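Local structure of sensor histidine kinase CusS (Escherichia coli, 5KU5) at residues L39-S52 with V61-F73. The protein senses copper and silver ions with its periplasmic domain and activates the response regulator CusR by phosphorylation. Sequence-based numbering, arbitrary orientation.
Sequences LEDIVSGYSNVLIS and VYHSPGAPDIREF. With AG (silver ion), chain E.
Ser52 and His63 face each other as an antiparallel, non-hydrogen-bonded pair in the first beta hairpin of the periplasmic sensor domain, a PDC fold. Strand 60-63 is an outermost strand of the sheet within this chain. Ser64 grips Ile51 twice, once with its backbone and once with its hydroxyl. Ser64 N donates to Ile51 O (3.1 Å), and OG accepts from Ile51 N in a nearly straight bond of 3.0 Å.

Helix 32-44 packs against the hairpin through the Tyr62 ring. With CG anti to the backbone N, chi1 of 173° lays the ring against the helix. Ile51 CD1 lies in the ring plane at its edge, 3.7 Å from Tyr62 CD2. Val43 CG1 lies near that plane at the edge, on the CE2 side. Leu39 CD2 approaches CD2 of the ring obliquely. The Glu40 side chain crosses Tyr62 at about a right angle, its CG 3.6 Å from Tyr62 OH, a hydroxyl buried without a polar partner in the model. Cutting Tyr62 back to an alanine would probably leave Leu39 CD2, Val43 CG1 and Ile51 CD1 without the ring they touch and open a gap between helix and hairpin.

After the hairpin the chain returns over Leu50. Leu50 CD1 touches both Ala67 CB (3.7 Å) and Ile70 CG2 (3.8 Å). Between helix and strand, Ser47 O binds a silver ion, with Met96 and His108 as further ligands. Asp69 forms an Asx turn with Arg71 N, while its OD2 bonds Thr60. Ser52 OG donates to Asp69 OD1 at 2.7 Å on the syn side, from the carboxylate face opposite Arg71 N.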
ATOM      1  N   LEU A  39       0.451   9.102  14.168  1.00 29.07           N
ATOM      2  CA  LEU A  39       1.538   8.343  13.534  1.00 29.47           C
ATOM      3  C   LEU A  39       1.536   6.880  13.977  1.00 29.80           C
ATOM      4  O   LEU A  39       1.554   5.972  13.145  1.00 29.59           O
ATOM      5  CB  LEU A  39       2.897   8.970  13.868  1.00 29.47           C
ATOM      6  CG  LEU A  39       4.158   8.245  13.371  1.00 29.62           C
ATOM      7  CD1 LEU A  39       4.264   8.373  11.859  1.00 29.90           C
ATOM      8  CD2 LEU A  39       5.419   8.764  14.050  1.00 29.37           C
ATOM      9  N   GLU A  40       1.520   6.678  15.290  1.00 30.44           N
ATOM     10  CA  GLU A  40       1.557   5.343  15.889  1.00 31.24           C
ATOM     11  C   GLU A  40       0.346   4.493  15.486  1.00 31.02           C
ATOM     12  O   GLU A  40       0.496   3.306  15.193  1.00 30.82           O
ATOM     13  CB  GLU A  40       1.653   5.462  17.415  1.00 31.94           C
ATOM     14  CG  GLU A  40       1.861   4.145  18.148  1.00 33.03           C
ATOM     15  CD  GLU A  40       2.185   4.324  19.622  1.00 33.66           C
ATOM     16  OE1 GLU A  40       1.741   3.476  20.420  1.00 34.64           O
ATOM     17  OE2 GLU A  40       2.881   5.299  19.989  1.00 33.53           O
ATOM     18  N   ASP A  41      -0.838   5.107  15.466  1.00 30.97           N
ATOM     19  CA  ASP A  41      -2.068   4.434  15.031  1.00 30.76           C
ATOM     20  C   ASP A  41      -1.978   3.942  13.582  1.00 30.95           C
ATOM     21  O   ASP A  41      -2.373   2.815  13.286  1.00 31.32           O
ATOM     22  CB  ASP A  41      -3.277   5.367  15.184  1.00 30.67           C
ATOM     23  CG  ASP A  41      -4.599   4.673  14.873  1.00 30.49           C
ATOM     24  OD1 ASP A  41      -4.974   3.740  15.611  1.00 30.21           O
ATOM     25  OD2 ASP A  41      -5.266   5.063  13.893  1.00 30.85           O
ATOM     26  N   ILE A  42      -1.458   4.790  12.697  1.00 31.01           N
ATOM     27  CA  ILE A  42      -1.266   4.435  11.285  1.00 31.46           C
ATOM     28  C   ILE A  42      -0.172   3.374  11.117  1.00 31.33           C
ATOM     29  O   ILE A  42      -0.392   2.344  10.479  1.00 31.48           O
ATOM     30  CB  ILE A  42      -0.929   5.684  10.425  1.00 31.62           C
ATOM     31  CG1 ILE A  42      -2.148   6.615  10.357  1.00 31.47           C
ATOM     32  CG2 ILE A  42      -0.484   5.290   9.014  1.00 31.67           C
ATOM     33  CD1 ILE A  42      -1.846   8.013   9.857  1.00 31.45           C
ATOM     34  N   VAL A  43       0.993   3.645  11.698  1.00 31.75           N
ATOM     35  CA  VAL A  43       2.198   2.819  11.513  1.00 32.23           C
ATOM     36  C   VAL A  43       2.045   1.396  12.058  1.00 32.86           C
ATOM     37  O   VAL A  43       2.572   0.449  11.462  1.00 32.52           O
ATOM     38  CB  VAL A  43       3.441   3.521  12.126  1.00 32.65           C
ATOM     39  CG1 VAL A  43       4.633   2.579  12.263  1.00 32.90           C
ATOM     40  CG2 VAL A  43       3.823   4.729  11.282  1.00 32.65           C
ATOM     41  N   SER A  44       1.332   1.252  13.179  1.00 33.04           N
ATOM     42  CA  SER A  44       1.074  -0.061  13.781  0.50 32.72           C
ATOM     43  C   SER A  44       0.292  -0.978  12.840  1.00 32.41           C
ATOM     44  O   SER A  44       0.451  -2.199  12.879  1.00 32.77           O
ATOM     45  CB  SER A  44       0.312   0.088  15.104  0.50 32.82           C
ATOM     46  OG  SER A  44      -0.981   0.632  14.897  0.50 32.74           O
ATOM     47  N   GLY A  45      -0.555  -0.384  11.997  1.00 31.82           N
ATOM     48  CA  GLY A  45      -1.321  -1.133  11.002  1.00 30.98           C
ATOM     49  C   GLY A  45      -0.542  -1.681   9.809  1.00 30.79           C
ATOM     50  O   GLY A  45      -1.082  -2.507   9.065  1.00 31.12           O
ATOM     51  N   TYR A  46       0.703  -1.230   9.608  1.00 29.37           N
ATOM     52  CA  TYR A  46       1.512  -1.645   8.450  1.00 28.59           C
ATOM     53  C   TYR A  46       1.940  -3.114   8.517  1.00 27.85           C
ATOM     54  O   TYR A  46       2.400  -3.583   9.559  1.00 27.70           O
ATOM     55  CB  TYR A  46       2.785  -0.786   8.305  1.00 28.64           C
ATOM     56  CG  TYR A  46       2.614   0.678   7.912  1.00 28.84           C
ATOM     57  CD1 TYR A  46       1.511   1.132   7.170  1.00 28.98           C
ATOM     58  CD2 TYR A  46       3.604   1.607   8.240  1.00 29.00           C
ATOM     59  CE1 TYR A  46       1.391   2.470   6.807  1.00 29.11           C
ATOM     60  CE2 TYR A  46       3.491   2.944   7.881  1.00 29.24           C
ATOM     61  CZ  TYR A  46       2.386   3.373   7.165  1.00 29.12           C
ATOM     62  OH  TYR A  46       2.285   4.697   6.808  1.00 28.82           O
ATOM     63  N   SER A  47       1.814  -3.816   7.390  1.00 27.08           N
ATOM     64  CA  SER A  47       2.227  -5.221   7.274  1.00 27.00           C
ATOM     65  C   SER A  47       3.662  -5.397   6.762  1.00 26.34           C
ATOM     66  O   SER A  47       4.306  -6.407   7.063  1.00 26.52           O
ATOM     67  CB  SER A  47       1.275  -5.969   6.337  1.00 27.31           C
ATOM     68  OG  SER A  47       1.525  -5.638   4.978  1.00 27.50           O
ATOM     69  N   ASN A  48       4.146  -4.433   5.976  1.00 25.73           N
ATOM     70  CA  ASN A  48       5.429  -4.550   5.266  1.00 25.15           C
ATOM     71  C   ASN A  48       6.332  -3.303   5.334  1.00 24.36           C
ATOM     72  O   ASN A  48       7.248  -3.155   4.519  1.00 24.05           O
ATOM     73  CB  ASN A  48       5.147  -4.920   3.803  1.00 25.33           C
ATOM     74  CG  ASN A  48       4.410  -3.820   3.044  1.00 25.91           C
ATOM     75  OD1 ASN A  48       3.747  -2.964   3.636  1.00 25.91           O
ATOM     76  ND2 ASN A  48       4.521  -3.846   1.724  1.00 26.19           N
ATOM     77  N   VAL A  49       6.081  -2.421   6.301  1.00 23.74           N
ATOM     78  CA  VAL A  49       6.824  -1.170   6.443  1.00 23.54           C
ATOM     79  C   VAL A  49       7.234  -0.971   7.903  1.00 23.63           C
ATOM     80  O   VAL A  49       6.432  -1.182   8.815  1.00 23.58           O
ATOM     81  CB  VAL A  49       5.991   0.045   5.959  1.00 23.54           C
ATOM     82  CG1 VAL A  49       6.687   1.369   6.271  1.00 23.59           C
ATOM     83  CG2 VAL A  49       5.717  -0.064   4.467  1.00 23.66           C
ATOM     84  N   LEU A  50       8.490  -0.580   8.107  1.00 23.75           N
ATOM     85  CA  LEU A  50       8.986  -0.149   9.412  1.00 24.07           C
ATOM     86  C   LEU A  50       9.399   1.305   9.294  1.00 24.49           C
ATOM     87  O   LEU A  50       9.910   1.726   8.250  1.00 24.12           O
ATOM     88  CB  LEU A  50      10.194  -0.978   9.838  1.00 23.94           C
ATOM     89  CG  LEU A  50       9.952  -2.464  10.094  1.00 24.02           C
ATOM     90  CD1 LEU A  50      11.283  -3.170  10.290  1.00 24.15           C
ATOM     91  CD2 LEU A  50       9.038  -2.680  11.293  1.00 23.82           C
ATOM     92  N   ILE A  51       9.159   2.077  10.353  1.00 24.63           N
ATOM     93  CA  ILE A  51       9.608   3.464  10.396  1.00 25.42           C
ATOM     94  C   ILE A  51      10.323   3.763  11.711  1.00 25.89           C
ATOM     95  O   ILE A  51      10.125   3.070  12.713  1.00 25.42           O
ATOM     96  CB  ILE A  51       8.453   4.474  10.134  1.00 25.89           C
ATOM     97  CG1 ILE A  51       7.534   4.642  11.354  1.00 26.26           C
ATOM     98  CG2 ILE A  51       7.643   4.075   8.904  1.00 25.85           C
ATOM     99  CD1 ILE A  51       7.825   5.876  12.186  1.00 26.55           C
ATOM    100  N   SER A  52      11.158   4.797  11.680  1.00 26.16           N
ATOM    101  CA  SER A  52      11.801   5.327  12.874  1.00 26.49           C
ATOM    102  C   SER A  52      11.858   6.846  12.779  1.00 26.79           C
ATOM    103  O   SER A  52      12.242   7.391  11.742  1.00 26.75           O
ATOM    104  CB  SER A  52      13.210   4.768  13.023  1.00 26.73           C
ATOM    105  OG  SER A  52      13.812   5.247  14.218  1.00 27.03           O
ATOM    106  N   VAL A  61      12.784   8.960  18.831  1.00 34.43           N
ATOM    107  CA  VAL A  61      11.597   9.298  19.625  1.00 34.26           C
ATOM    108  C   VAL A  61      10.509   8.231  19.468  1.00 33.68           C
ATOM    109  O   VAL A  61       9.771   7.957  20.416  1.00 34.26           O
ATOM    110  CB  VAL A  61      11.086  10.724  19.271  1.00 35.03           C
ATOM    111  CG1 VAL A  61       9.608  10.934  19.607  1.00 35.56           C
ATOM    112  CG2 VAL A  61      11.931  11.755  19.999  1.00 35.72           C
ATOM    113  N   TYR A  62      10.398   7.648  18.275  1.00 32.95           N
ATOM    114  CA  TYR A  62       9.463   6.553  18.029  1.00 32.15           C
ATOM    115  C   TYR A  62      10.004   5.613  16.952  1.00 31.51           C
ATOM    116  O   TYR A  62      10.689   6.051  16.028  1.00 31.92           O
ATOM    117  CB  TYR A  62       8.095   7.108  17.614  1.00 32.18           C
ATOM    118  CG  TYR A  62       7.112   6.047  17.166  1.00 32.31           C
ATOM    119  CD1 TYR A  62       6.356   5.329  18.095  1.00 32.55           C
ATOM    120  CD2 TYR A  62       6.954   5.743  15.813  1.00 32.52           C
ATOM    121  CE1 TYR A  62       5.463   4.347  17.686  1.00 32.78           C
ATOM    122  CE2 TYR A  62       6.066   4.762  15.394  1.00 32.75           C
ATOM    123  CZ  TYR A  62       5.323   4.068  16.332  1.00 32.92           C
ATOM    124  OH  TYR A  62       4.443   3.099  15.911  1.00 34.11           O
ATOM    125  N   HIS A  63       9.698   4.325  17.092  1.00 30.44           N
ATOM    126  CA  HIS A  63       9.906   3.346  16.026  1.00 30.15           C
ATOM    127  C   HIS A  63       8.821   2.267  16.071  1.00 29.83           C
ATOM    128  O   HIS A  63       8.146   2.103  17.088  1.00 29.63           O
ATOM    129  CB  HIS A  63      11.311   2.732  16.104  1.00 30.14           C
ATOM    130  CG  HIS A  63      11.552   1.905  17.330  1.00 29.92           C
ATOM    131  ND1 HIS A  63      11.344   0.543  17.360  1.00 30.18           N
ATOM    132  CD2 HIS A  63      11.994   2.246  18.563  1.00 29.79           C
ATOM    133  CE1 HIS A  63      11.643   0.080  18.561  1.00 29.90           C
ATOM    134  NE2 HIS A  63      12.037   1.094  19.311  1.00 29.95           N
ATOM    135  N   SER A  64       8.655   1.547  14.961  1.00 29.93           N
ATOM    136  CA  SER A  64       7.599   0.535  14.828  1.00 30.12           C
ATOM    137  C   SER A  64       7.797  -0.627  15.810  1.00 30.27           C
ATOM    138  O   SER A  64       8.934  -1.008  16.088  1.00 29.38           O
ATOM    139  CB  SER A  64       7.544  -0.005  13.396  1.00 30.03           C
ATOM    140  OG  SER A  64       7.278   1.033  12.469  1.00 29.69           O
ATOM    141  N   PRO A  65       6.690  -1.197  16.331  1.00 30.95           N
ATOM    142  CA  PRO A  65       6.769  -2.193  17.401  1.00 31.09           C
ATOM    143  C   PRO A  65       7.158  -3.612  16.959  1.00 30.94           C
ATOM    144  O   PRO A  65       7.669  -4.378  17.776  1.00 31.46           O
ATOM    145  CB  PRO A  65       5.345  -2.195  17.957  1.00 31.34           C
ATOM    146  CG  PRO A  65       4.501  -1.945  16.755  1.00 31.46           C
ATOM    147  CD  PRO A  65       5.292  -0.990  15.897  1.00 31.60           C
ATOM    148  N   GLY A  66       6.922  -3.959  15.695  1.00 30.68           N
ATOM    149  CA  GLY A  66       7.185  -5.315  15.204  1.00 30.27           C
ATOM    150  C   GLY A  66       8.644  -5.738  15.100  1.00 29.74           C
ATOM    151  O   GLY A  66       8.926  -6.928  14.948  1.00 30.67           O
ATOM    152  N   ALA A  67       9.570  -4.778  15.168  1.00 28.93           N
ATOM    153  CA  ALA A  67      10.999  -5.055  15.016  1.00 28.30           C
ATOM    154  C   ALA A  67      11.852  -4.119  15.871  1.00 27.87           C
ATOM    155  O   ALA A  67      11.334  -3.166  16.456  1.00 27.84           O
ATOM    156  CB  ALA A  67      11.390  -4.912  13.551  1.00 28.13           C
ATOM    157  N   PRO A  68      13.167  -4.391  15.947  1.00 27.53           N
ATOM    158  CA  PRO A  68      14.098  -3.391  16.467  1.00 27.67           C
ATOM    159  C   PRO A  68      14.119  -2.117  15.619  1.00 27.82           C
ATOM    160  O   PRO A  68      13.723  -2.141  14.447  1.00 28.02           O
ATOM    161  CB  PRO A  68      15.455  -4.100  16.400  1.00 27.55           C
ATOM    162  CG  PRO A  68      15.133  -5.547  16.494  1.00 27.68           C
ATOM    163  CD  PRO A  68      13.807  -5.714  15.807  1.00 27.87           C
ATOM    164  N   ASP A  69      14.570  -1.023  16.230  1.00 27.48           N
ATOM    165  CA  ASP A  69      14.713   0.273  15.561  1.00 26.76           C
ATOM    166  C   ASP A  69      15.603   0.123  14.326  1.00 26.33           C
ATOM    167  O   ASP A  69      16.749  -0.324  14.441  1.00 25.90           O
ATOM    168  CB  ASP A  69      15.316   1.284  16.553  1.00 27.04           C
ATOM    169  CG  ASP A  69      15.465   2.692  15.978  1.00 27.63           C
ATOM    170  OD1 ASP A  69      15.026   2.968  14.841  1.00 27.56           O
ATOM    171  OD2 ASP A  69      16.040   3.537  16.691  1.00 28.33           O
ATOM    172  N   ILE A  70      15.068   0.480  13.153  1.00 25.73           N
ATOM    173  CA  ILE A  70      15.834   0.393  11.894  1.00 25.60           C
ATOM    174  C   ILE A  70      17.073   1.290  11.865  1.00 25.59           C
ATOM    175  O   ILE A  70      18.044   0.959  11.182  1.00 25.16           O
ATOM    176  CB  ILE A  70      14.977   0.636  10.617  1.00 25.48           C
ATOM    177  CG1 ILE A  70      14.389   2.057  10.565  1.00 25.37           C
ATOM    178  CG2 ILE A  70      13.905  -0.445  10.481  1.00 25.66           C
ATOM    179  CD1 ILE A  70      13.508   2.312   9.359  1.00 25.32           C
ATOM    180  N   ARG A  71      17.056   2.388  12.624  1.00 25.91           N
ATOM    181  CA  ARG A  71      18.225   3.278  12.743  1.00 26.60           C
ATOM    182  C   ARG A  71      19.474   2.598  13.316  1.00 26.67           C
ATOM    183  O   ARG A  71      20.587   3.070  13.082  1.00 26.97           O
ATOM    184  CB  ARG A  71      17.887   4.528  13.564  1.00 27.24           C
ATOM    185  CG  ARG A  71      16.912   5.459  12.857  1.00 27.65           C
ATOM    186  CD  ARG A  71      16.667   6.734  13.640  1.00 28.02           C
ATOM    187  NE  ARG A  71      17.878   7.561  13.698  1.00 28.40           N
ATOM    188  CZ  ARG A  71      18.495   7.991  14.805  1.00 28.59           C
ATOM    189  NH1 ARG A  71      18.042   7.713  16.032  1.00 28.55           N
ATOM    190  NH2 ARG A  71      19.592   8.735  14.680  1.00 28.88           N
ATOM    191  N   GLU A  72      19.289   1.495  14.042  1.00 26.54           N
ATOM    192  CA  GLU A  72      20.411   0.651  14.480  1.00 26.69           C
ATOM    193  C   GLU A  72      21.107  -0.090  13.325  1.00 26.47           C
ATOM    194  O   GLU A  72      22.213  -0.601  13.502  1.00 26.05           O
ATOM    195  CB  GLU A  72      19.948  -0.379  15.517  1.00 26.72           C
ATOM    196  CG  GLU A  72      19.333   0.209  16.780  1.00 26.55           C
ATOM    197  CD  GLU A  72      19.061  -0.829  17.861  1.00 26.38           C
ATOM    198  OE1 GLU A  72      19.459  -2.000  17.707  1.00 25.82           O
ATOM    199  OE2 GLU A  72      18.446  -0.467  18.882  1.00 26.74           O
ATOM    200  N   PHE A  73      20.446  -0.173  12.169  1.00 26.64           N
ATOM    201  CA  PHE A  73      21.007  -0.784  10.963  1.00 26.78           C
ATOM    202  C   PHE A  73      21.490   0.241   9.932  1.00 27.50           C
ATOM    203  O   PHE A  73      21.915  -0.140   8.841  1.00 27.73           O
ATOM    204  CB  PHE A  73      19.979  -1.737  10.343  1.00 26.43           C
ATOM    205  CG  PHE A  73      19.698  -2.944  11.193  1.00 26.26           C
ATOM    206  CD1 PHE A  73      18.864  -2.850  12.305  1.00 26.12           C
ATOM    207  CD2 PHE A  73      20.284  -4.173  10.899  1.00 26.24           C
ATOM    208  CE1 PHE A  73      18.619  -3.956  13.103  1.00 25.99           C
ATOM    209  CE2 PHE A  73      20.036  -5.285  11.691  1.00 26.09           C
ATOM    210  CZ  PHE A  73      19.202  -5.177  12.794  1.00 26.08           C
TER
HETATM  211 AG    AG E 201       6.473  -7.239   7.961  1.00 24.55          AG
HETATM  212  O   HOH W   1      12.222   1.108  13.031  1.00 29.71           O